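Local coordinates for protein mucin-like protocadherin (Homo sapiens, PDB 6OAE) that probably mediates calcium-dependent heterophilic adhesion with CDHR2 between adjacent brush-border microvilli, here as its first two extracellular cadherin repeats, at residues Y138-M143 with F177-R182; F102-I107 with T198-V203; N116-P121 with R158-L163. All blocks are in the same frame, centred on the assembly; numbering follows the deposited sequence.

Contact 1. Residues Y138-M143 with F177-R182; sequences YTLQEM and FWLLVR
Three aromatic rings each carry an aliphatic group on one face. Over the Tyr138 ring sits Val181, whose CG2 comes 3.4 Å from Tyr138 CE2, the valine running alongside the tyrosine. The Phe177 ring takes Leu140 CD2 over a face, 3.8 Å from its centroid, while Gln141 O lies at its edge near the ring plane. Met143 passes roughly perpendicular to the Trp178 side chain and sets CG 3.4 Å from the centroid of the six-membered ring, only 9° off the normal; bent at chi3, it brings SD obliquely to the same ring as a Met-aromatic contact. Gln141, extended, runs beside the indole, its amide turned 62° to the ring. Between these groups the backbones of 138-142 and 177-182 pair as antiparallel strands. Thr139 with Leu180 and Gln141 with Trp178 are the hydrogen-bonded pairs, the straightest bond being Leu180 N to Thr139 O at 2.9 Å. A water bound to Thr139 OG1 at 2.8 Å donates a weak bond to Leu180 O. In this sheet of the second cadherin repeat, 137-142 is an outermost strand, and strand 194-204 flanks 174-182 across from it. Tyr138, Leu140, Leu179 and Val181 share the inner face, where Tyr138 OH is bonded to Ala127 N. Thr139, Gln141, Trp178 and Leu180 make up the other, more exposed face. Four backbone bonds thus set the register, CH-pi and apolar contacts pack on the two faces, and Tyr138 and Glu142 send their polar ends beyond the strand pair, the latter to Ser148.

Contact 2. Residues F102-I107 with T198-V203; sequences FKTKEI and TLVLNV
With chi1 at 60°, Phe102 places CG in the crowded position between backbone N and carbonyl carbon, which brings the ring edge up to 198-203. Its CE2 then meets Leu199 CD2 at 3.9 Å, while Thr198 O lies at the ring edge. Lys105 starts with CG anti to the backbone N and bends at chi3 and chi4, so that CE rides over the centre of the Phe102 ring, 3.2 Å above its plane, and NZ reaches Gln124 O. Thr104 and Thr198 share one rotamer and stand shoulder to shoulder, OG1 of Thr104 3.5 Å from CB of Thr198 and their CG2 methyls 3.7 Å apart. Strands 104-107 and 198-203 run parallel, 20° apart, as the first and last strands of a Greek-key cadherin repeat do. Five backbone bonds join them, beginning with Thr198 N to Lys103 O at 2.8 Å. Lys105 N approaches Thr198 O from above the carbonyl plane, at 3.1 Å with an N-H...O angle of 138°; Ile107 N meets Val200 O nearly along the C=O axis. On the Thr104 face, Glu106 lays CG flank to flank against Val200 CB at 3.8 Å. On the other face, Ile107, Leu199 and Leu201 point inward, Ile107 CB touching Leu201 CD1.

Contact 3. Residues N116-P121 with R158-L163; sequences NSTVIP and RPALRL
Ile120 and Leu161 form the tight side of this contact. Their side chains run abreast, CD1 of Ile120 meeting CD2 of Leu161 at 3.7 Å, with their CB atoms almost as close. Leu161 has CG anti to the backbone N (chi1 -164°), whereas Ile120 holds CG1 beside its own N, and the two branches run together into the interior. There Leu125 of helix 122-125 and Ile107 border Ile120, while Phe151, Leu153 and Leu140 border Leu161. Val119 stands between the tight and the loose parts, its CG2 4.0 Å from Leu163 CB. Behind these side chains the backbone forms a classic beta bulge: Val119 and Ile120 both face Leu161, whose carbonyl oxygen is gripped twice. Val119 N reaches Leu161 O at 2.7 Å, nearly along the C=O axis; Ile120 N comes at 3.3 Å in the carbonyl plane, on a lone pair. Leu161 N returns a bond to Ile120 O, so the pairing resumes one residue out of step, where the chain turns its corner at Val119. Strand 158-163 is the middle one of a three-stranded antiparallel sheet of the second cadherin repeat, between 118-120 and 151-155. Toward solvent, where Thr118 and Asn116 are exposed, the packing thins. Thr118 rests CG2 near Leu161 O and Ala160 CB, and at the far end Asn116 lies beside Arg162, OD1 3.6 Å from CD, with amide and guanidinium planes 81° apart. The guanidinium looks elsewhere, NE in a salt bridge with Asp164 and NH2 bonded to Ser152 OG. Backbone bonds hold this looser end instead: Asn116 N reaches Leu163 O at 2.7 Å, and Leu163 N meets Ser117 O nearly along its C=O axis.

All three contacts lie in the second cadherin repeat, two in one sheet and one in the facing sheet. Contacts 1 and 2 have centres 12 Å apart: strands 174-182 and 194-204 are neighbours in their sheet, and Phe177 N approaches Leu199 O at 2.9 Å, a probable hydrogen bond. Contact 3 lies in the other sheet, its centre 14 Å from each of the other two. Between the sheets, Leu140 CD2 meets Leu161 CD1 at 3.6 Å and Ile107 CD1 meets Ile120 CD1 at 3.6 Å. In contact 1 the side chain of Arg182 lies about 9 Å from a bound calcium ion, and the next residue, Asp183, belongs to a calcium site.

Contact 1. Residues Y138-M143 with F177-R182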
# COMPACT_ATOMS: atom_id res chain seq x y z
N TYR A 138 0.88 -15.43 -1.90
CA TYR A 138 0.74 -16.36 -0.76
C TYR A 138 1.38 -17.70 -1.09
O TYR A 138 1.19 -18.22 -2.21
CB TYR A 138 -0.72 -16.58 -0.44
CG TYR A 138 -1.45 -15.34 -0.00
CD1 TYR A 138 -2.04 -14.49 -0.93
CD2 TYR A 138 -1.56 -15.02 1.34
CE1 TYR A 138 -2.72 -13.36 -0.53
CE2 TYR A 138 -2.26 -13.90 1.76
CZ TYR A 138 -2.83 -13.06 0.82
OH TYR A 138 -3.51 -11.93 1.21
N THR A 139 2.10 -18.23 -0.11
CA THR A 139 2.82 -19.51 -0.19
C THR A 139 2.44 -20.35 1.02
O THR A 139 2.40 -19.79 2.12
CB THR A 139 4.34 -19.29 -0.23
OG1 THR A 139 4.55 -18.44 -1.35
CG2 THR A 139 5.09 -20.59 -0.40
N LEU A 140 2.19 -21.64 0.80
CA LEU A 140 1.90 -22.62 1.88
C LEU A 140 3.10 -23.57 1.98
O LEU A 140 3.47 -24.17 0.92
CB LEU A 140 0.61 -23.36 1.54
CG LEU A 140 -0.00 -24.14 2.69
CD1 LEU A 140 -0.65 -23.20 3.70
CD2 LEU A 140 -1.01 -25.15 2.16
N GLN A 141 3.69 -23.67 3.17
CA GLN A 141 4.86 -24.56 3.42
C GLN A 141 4.49 -25.55 4.53
O GLN A 141 4.14 -25.09 5.62
CB GLN A 141 6.07 -23.71 3.79
CG GLN A 141 7.33 -24.53 4.04
CD GLN A 141 8.53 -23.69 4.38
OE1 GLN A 141 9.47 -24.17 5.02
NE2 GLN A 141 8.51 -22.42 3.97
N GLU A 142 4.57 -26.85 4.27
CA GLU A 142 4.24 -27.86 5.30
C GLU A 142 5.22 -27.70 6.47
O GLU A 142 6.42 -27.46 6.22
CB GLU A 142 4.20 -29.28 4.76
CG GLU A 142 5.50 -29.80 4.20
CD GLU A 142 5.38 -31.21 3.68
OE1 GLU A 142 6.38 -31.93 3.74
OE2 GLU A 142 4.27 -31.59 3.22
N MET A 143 4.69 -27.78 7.68
CA MET A 143 5.44 -27.76 8.95
C MET A 143 5.59 -29.21 9.42
O MET A 143 6.67 -29.55 9.92
CB MET A 143 4.69 -26.94 9.99
CG MET A 143 5.58 -26.16 10.91
SD MET A 143 4.75 -25.78 12.46
CE MET A 143 4.87 -27.38 13.27
N PHE A 177 0.86 -25.96 8.80
CA PHE A 177 1.46 -25.20 7.68
C PHE A 177 1.95 -23.84 8.16
O PHE A 177 1.33 -23.27 9.07
CB PHE A 177 0.44 -24.94 6.59
CG PHE A 177 -0.08 -26.17 5.90
CD1 PHE A 177 0.66 -26.76 4.90
CD2 PHE A 177 -1.30 -26.71 6.26
CE1 PHE A 177 0.18 -27.89 4.25
CE2 PHE A 177 -1.77 -27.85 5.62
CZ PHE A 177 -1.03 -28.44 4.61
N TRP A 178 3.02 -23.38 7.55
CA TRP A 178 3.41 -21.96 7.52
C TRP A 178 2.69 -21.34 6.32
O TRP A 178 2.78 -21.92 5.20
CB TRP A 178 4.92 -21.76 7.38
CG TRP A 178 5.69 -21.95 8.64
CD1 TRP A 178 5.64 -21.17 9.76
CD2 TRP A 178 6.67 -22.97 8.90
NE1 TRP A 178 6.50 -21.65 10.71
CE2 TRP A 178 7.16 -22.75 10.21
CE3 TRP A 178 7.18 -24.06 8.16
CZ2 TRP A 178 8.13 -23.58 10.79
CZ3 TRP A 178 8.13 -24.87 8.74
CH2 TRP A 178 8.60 -24.64 10.04
N LEU A 179 1.98 -20.26 6.55
CA LEU A 179 1.39 -19.42 5.50
C LEU A 179 2.24 -18.16 5.40
O LEU A 179 2.33 -17.45 6.41
CB LEU A 179 -0.06 -19.11 5.85
CG LEU A 179 -0.82 -18.31 4.80
CD1 LEU A 179 -0.91 -19.04 3.47
CD2 LEU A 179 -2.19 -17.98 5.32
N LEU A 180 2.85 -17.92 4.25
CA LEU A 180 3.68 -16.72 3.99
C LEU A 180 2.91 -15.81 3.05
O LEU A 180 2.22 -16.31 2.16
CB LEU A 180 5.00 -17.10 3.32
CG LEU A 180 5.78 -18.23 3.97
CD1 LEU A 180 7.07 -18.47 3.21
CD2 LEU A 180 6.06 -17.93 5.43
N VAL A 181 3.06 -14.51 3.23
CA VAL A 181 2.54 -13.55 2.24
C VAL A 181 3.66 -12.55 1.96
O VAL A 181 4.36 -12.20 2.92
CB VAL A 181 1.23 -12.87 2.71
CG1 VAL A 181 1.43 -12.03 3.97
CG2 VAL A 181 0.61 -12.06 1.59
N ARG A 182 3.82 -12.15 0.71
CA ARG A 182 4.74 -11.05 0.33
C ARG A 182 3.97 -10.10 -0.57
O ARG A 182 2.95 -10.54 -1.17
CB ARG A 182 6.04 -11.59 -0.29
CG ARG A 182 5.85 -12.35 -1.58
CD ARG A 182 7.12 -12.70 -2.35
NE ARG A 182 6.72 -13.31 -3.63
CZ ARG A 182 6.43 -14.60 -3.83
NH1 ARG A 182 6.50 -15.49 -2.86
NH2 ARG A 182 6.08 -15.00 -5.04
O HOH W 1 4.52 -15.92 -0.16

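Contact 2. Residues F102-I107 with T198-V203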
# COMPACT_ATOMS: atom_id res chain seq x y z
N PHE A 102 -4.12 -12.75 12.20
CA PHE A 102 -3.85 -13.85 13.16
C PHE A 102 -2.38 -14.24 13.10
O PHE A 102 -1.72 -13.96 12.04
CB PHE A 102 -4.73 -15.07 12.83
CG PHE A 102 -4.51 -15.62 11.44
CD1 PHE A 102 -5.13 -15.04 10.34
CD2 PHE A 102 -3.66 -16.70 11.24
CE1 PHE A 102 -4.90 -15.52 9.06
CE2 PHE A 102 -3.45 -17.18 9.95
CZ PHE A 102 -4.07 -16.60 8.88
N LYS A 103 -1.88 -14.89 14.15
CA LYS A 103 -0.49 -15.42 14.24
C LYS A 103 -0.50 -16.93 13.99
O LYS A 103 0.21 -17.41 13.10
CB LYS A 103 0.13 -15.14 15.61
CG LYS A 103 0.23 -13.67 15.99
CD LYS A 103 0.54 -13.47 17.49
CE LYS A 103 0.46 -12.03 17.92
NZ LYS A 103 1.51 -11.23 17.26
N THR A 104 -1.26 -17.66 14.80
CA THR A 104 -1.49 -19.12 14.68
C THR A 104 -2.98 -19.36 14.87
O THR A 104 -3.56 -18.76 15.81
CB THR A 104 -0.71 -19.96 15.70
OG1 THR A 104 0.70 -19.72 15.62
CG2 THR A 104 -0.97 -21.44 15.51
N LYS A 105 -3.56 -20.21 14.03
CA LYS A 105 -5.02 -20.40 13.88
C LYS A 105 -5.30 -21.88 13.60
O LYS A 105 -4.54 -22.47 12.80
CB LYS A 105 -5.47 -19.52 12.72
CG LYS A 105 -6.96 -19.46 12.46
CD LYS A 105 -7.31 -19.15 11.00
CE LYS A 105 -7.12 -17.70 10.61
NZ LYS A 105 -8.39 -16.95 10.50
N GLU A 106 -6.36 -22.44 14.21
CA GLU A 106 -6.77 -23.85 14.02
C GLU A 106 -8.11 -23.91 13.27
O GLU A 106 -8.97 -23.06 13.52
CB GLU A 106 -6.82 -24.55 15.38
CG GLU A 106 -5.57 -24.27 16.21
CD GLU A 106 -5.20 -25.34 17.22
OE1 GLU A 106 -6.04 -26.23 17.47
OE2 GLU A 106 -4.07 -25.28 17.76
N ILE A 107 -8.25 -24.89 12.37
CA ILE A 107 -9.51 -25.19 11.64
C ILE A 107 -9.79 -26.68 11.81
O ILE A 107 -8.87 -27.47 11.55
CB ILE A 107 -9.44 -24.81 10.14
CG1 ILE A 107 -9.27 -23.29 9.92
CG2 ILE A 107 -10.67 -25.35 9.41
CD1 ILE A 107 -7.89 -22.73 10.21
N THR A 198 0.74 -19.34 11.17
CA THR A 198 0.65 -20.82 11.27
C THR A 198 -0.82 -21.22 11.08
O THR A 198 -1.72 -20.51 11.60
CB THR A 198 1.33 -21.31 12.56
OG1 THR A 198 2.75 -21.11 12.48
CG2 THR A 198 1.11 -22.78 12.82
N LEU A 199 -1.07 -22.27 10.30
CA LEU A 199 -2.40 -22.87 10.10
C LEU A 199 -2.34 -24.28 10.64
O LEU A 199 -1.43 -25.02 10.24
CB LEU A 199 -2.79 -22.94 8.62
CG LEU A 199 -2.99 -21.61 7.91
CD1 LEU A 199 -3.30 -21.88 6.45
CD2 LEU A 199 -4.09 -20.81 8.57
N VAL A 200 -3.27 -24.63 11.50
CA VAL A 200 -3.39 -25.99 12.08
C VAL A 200 -4.71 -26.57 11.56
O VAL A 200 -5.77 -25.99 11.87
CB VAL A 200 -3.32 -25.94 13.61
CG1 VAL A 200 -3.54 -27.30 14.21
CG2 VAL A 200 -2.00 -25.35 14.08
N LEU A 201 -4.63 -27.65 10.80
CA LEU A 201 -5.80 -28.40 10.28
C LEU A 201 -5.95 -29.64 11.17
O LEU A 201 -4.99 -30.49 11.17
CB LEU A 201 -5.56 -28.77 8.82
CG LEU A 201 -5.77 -27.66 7.78
CD1 LEU A 201 -7.23 -27.35 7.62
CD2 LEU A 201 -5.02 -26.39 8.13
N ASN A 202 -7.06 -29.72 11.90
CA ASN A 202 -7.37 -30.83 12.83
C ASN A 202 -8.52 -31.66 12.23
O ASN A 202 -9.63 -31.10 12.07
CB ASN A 202 -7.70 -30.32 14.22
CG ASN A 202 -7.81 -31.44 15.23
OD1 ASN A 202 -7.02 -32.39 15.18
ND2 ASN A 202 -8.76 -31.33 16.14
N VAL A 203 -8.25 -32.92 11.89
CA VAL A 203 -9.23 -33.82 11.27
C VAL A 203 -10.13 -34.32 12.39
O VAL A 203 -9.60 -34.77 13.40
CB VAL A 203 -8.57 -34.99 10.51
CG1 VAL A 203 -9.59 -35.92 9.89
CG2 VAL A 203 -7.60 -34.49 9.46

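Contact 3. Residues N116-P121 with R158-L163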
# COMPACT_ATOMS: atom_id res chain seq x y z
N ASN A 116 -11.35 -31.82 -3.38
CA ASN A 116 -11.50 -30.58 -4.19
C ASN A 116 -12.38 -29.53 -3.51
O ASN A 116 -12.56 -28.47 -4.13
CB ASN A 116 -12.02 -30.83 -5.60
CG ASN A 116 -10.89 -31.07 -6.55
OD1 ASN A 116 -9.98 -30.25 -6.65
ND2 ASN A 116 -10.93 -32.20 -7.24
N SER A 117 -12.87 -29.77 -2.30
CA SER A 117 -13.67 -28.81 -1.52
C SER A 117 -12.76 -27.67 -1.09
O SER A 117 -11.61 -27.95 -0.70
CB SER A 117 -14.29 -29.44 -0.28
OG SER A 117 -15.24 -30.44 -0.60
N THR A 118 -13.27 -26.44 -1.10
CA THR A 118 -12.64 -25.32 -0.37
C THR A 118 -12.89 -25.59 1.11
O THR A 118 -14.07 -25.79 1.47
CB THR A 118 -13.18 -23.95 -0.80
OG1 THR A 118 -12.77 -23.75 -2.14
CG2 THR A 118 -12.64 -22.83 0.05
N VAL A 119 -11.85 -25.61 1.95
CA VAL A 119 -11.99 -25.85 3.42
C VAL A 119 -11.78 -24.54 4.18
O VAL A 119 -12.34 -24.40 5.29
CB VAL A 119 -11.04 -26.98 3.86
CG1 VAL A 119 -10.88 -27.07 5.36
CG2 VAL A 119 -11.50 -28.32 3.30
N ILE A 120 -10.97 -23.62 3.65
CA ILE A 120 -10.81 -22.25 4.24
C ILE A 120 -10.97 -21.27 3.09
O ILE A 120 -10.21 -21.32 2.13
CB ILE A 120 -9.47 -22.04 4.97
CG1 ILE A 120 -9.14 -23.19 5.94
CG2 ILE A 120 -9.49 -20.70 5.69
CD1 ILE A 120 -7.77 -23.09 6.59
N PRO A 121 -11.95 -20.35 3.14
CA PRO A 121 -12.12 -19.38 2.08
C PRO A 121 -11.05 -18.28 2.23
O PRO A 121 -10.48 -18.08 3.32
CB PRO A 121 -13.55 -18.88 2.31
CG PRO A 121 -13.66 -18.90 3.81
CD PRO A 121 -12.94 -20.17 4.22
N ARG A 158 -4.91 -16.05 -4.70
CA ARG A 158 -6.23 -16.46 -4.14
C ARG A 158 -5.99 -17.47 -3.03
O ARG A 158 -6.04 -18.67 -3.27
CB ARG A 158 -7.12 -17.10 -5.22
CG ARG A 158 -7.09 -16.40 -6.57
CD ARG A 158 -7.97 -15.17 -6.64
NE ARG A 158 -9.38 -15.48 -6.51
CZ ARG A 158 -10.35 -14.77 -7.07
NH1 ARG A 158 -10.05 -13.71 -7.81
NH2 ARG A 158 -11.61 -15.12 -6.89
N PRO A 159 -5.70 -17.02 -1.78
CA PRO A 159 -5.41 -17.94 -0.69
C PRO A 159 -6.63 -18.64 -0.06
O PRO A 159 -6.84 -18.51 1.14
CB PRO A 159 -4.70 -17.00 0.31
CG PRO A 159 -5.41 -15.71 0.14
CD PRO A 159 -5.56 -15.61 -1.36
N ALA A 160 -7.39 -19.38 -0.86
CA ALA A 160 -8.40 -20.33 -0.36
C ALA A 160 -7.66 -21.65 -0.20
O ALA A 160 -6.84 -21.95 -1.08
CB ALA A 160 -9.56 -20.46 -1.31
N LEU A 161 -7.92 -22.38 0.87
CA LEU A 161 -7.27 -23.68 1.12
C LEU A 161 -8.22 -24.77 0.61
O LEU A 161 -9.39 -24.81 1.05
CB LEU A 161 -6.94 -23.86 2.60
CG LEU A 161 -5.95 -24.98 2.89
CD1 LEU A 161 -4.58 -24.66 2.32
CD2 LEU A 161 -5.85 -25.27 4.38
N ARG A 162 -7.73 -25.59 -0.30
CA ARG A 162 -8.47 -26.68 -0.96
C ARG A 162 -8.01 -28.03 -0.41
O ARG A 162 -6.79 -28.20 -0.22
CB ARG A 162 -8.27 -26.54 -2.47
CG ARG A 162 -8.82 -27.70 -3.29
CD ARG A 162 -8.53 -27.54 -4.77
NE ARG A 162 -7.09 -27.47 -4.94
CZ ARG A 162 -6.45 -26.70 -5.80
NH1 ARG A 162 -7.11 -25.90 -6.62
NH2 ARG A 162 -5.13 -26.70 -5.82
N LEU A 163 -8.93 -28.95 -0.16
CA LEU A 163 -8.60 -30.37 0.13
C LEU A 163 -8.30 -31.09 -1.20
O LEU A 163 -9.15 -31.06 -2.11
CB LEU A 163 -9.75 -31.04 0.89
CG LEU A 163 -9.53 -32.49 1.24
CD1 LEU A 163 -8.43 -32.66 2.28
CD2 LEU A 163 -10.82 -33.12 1.74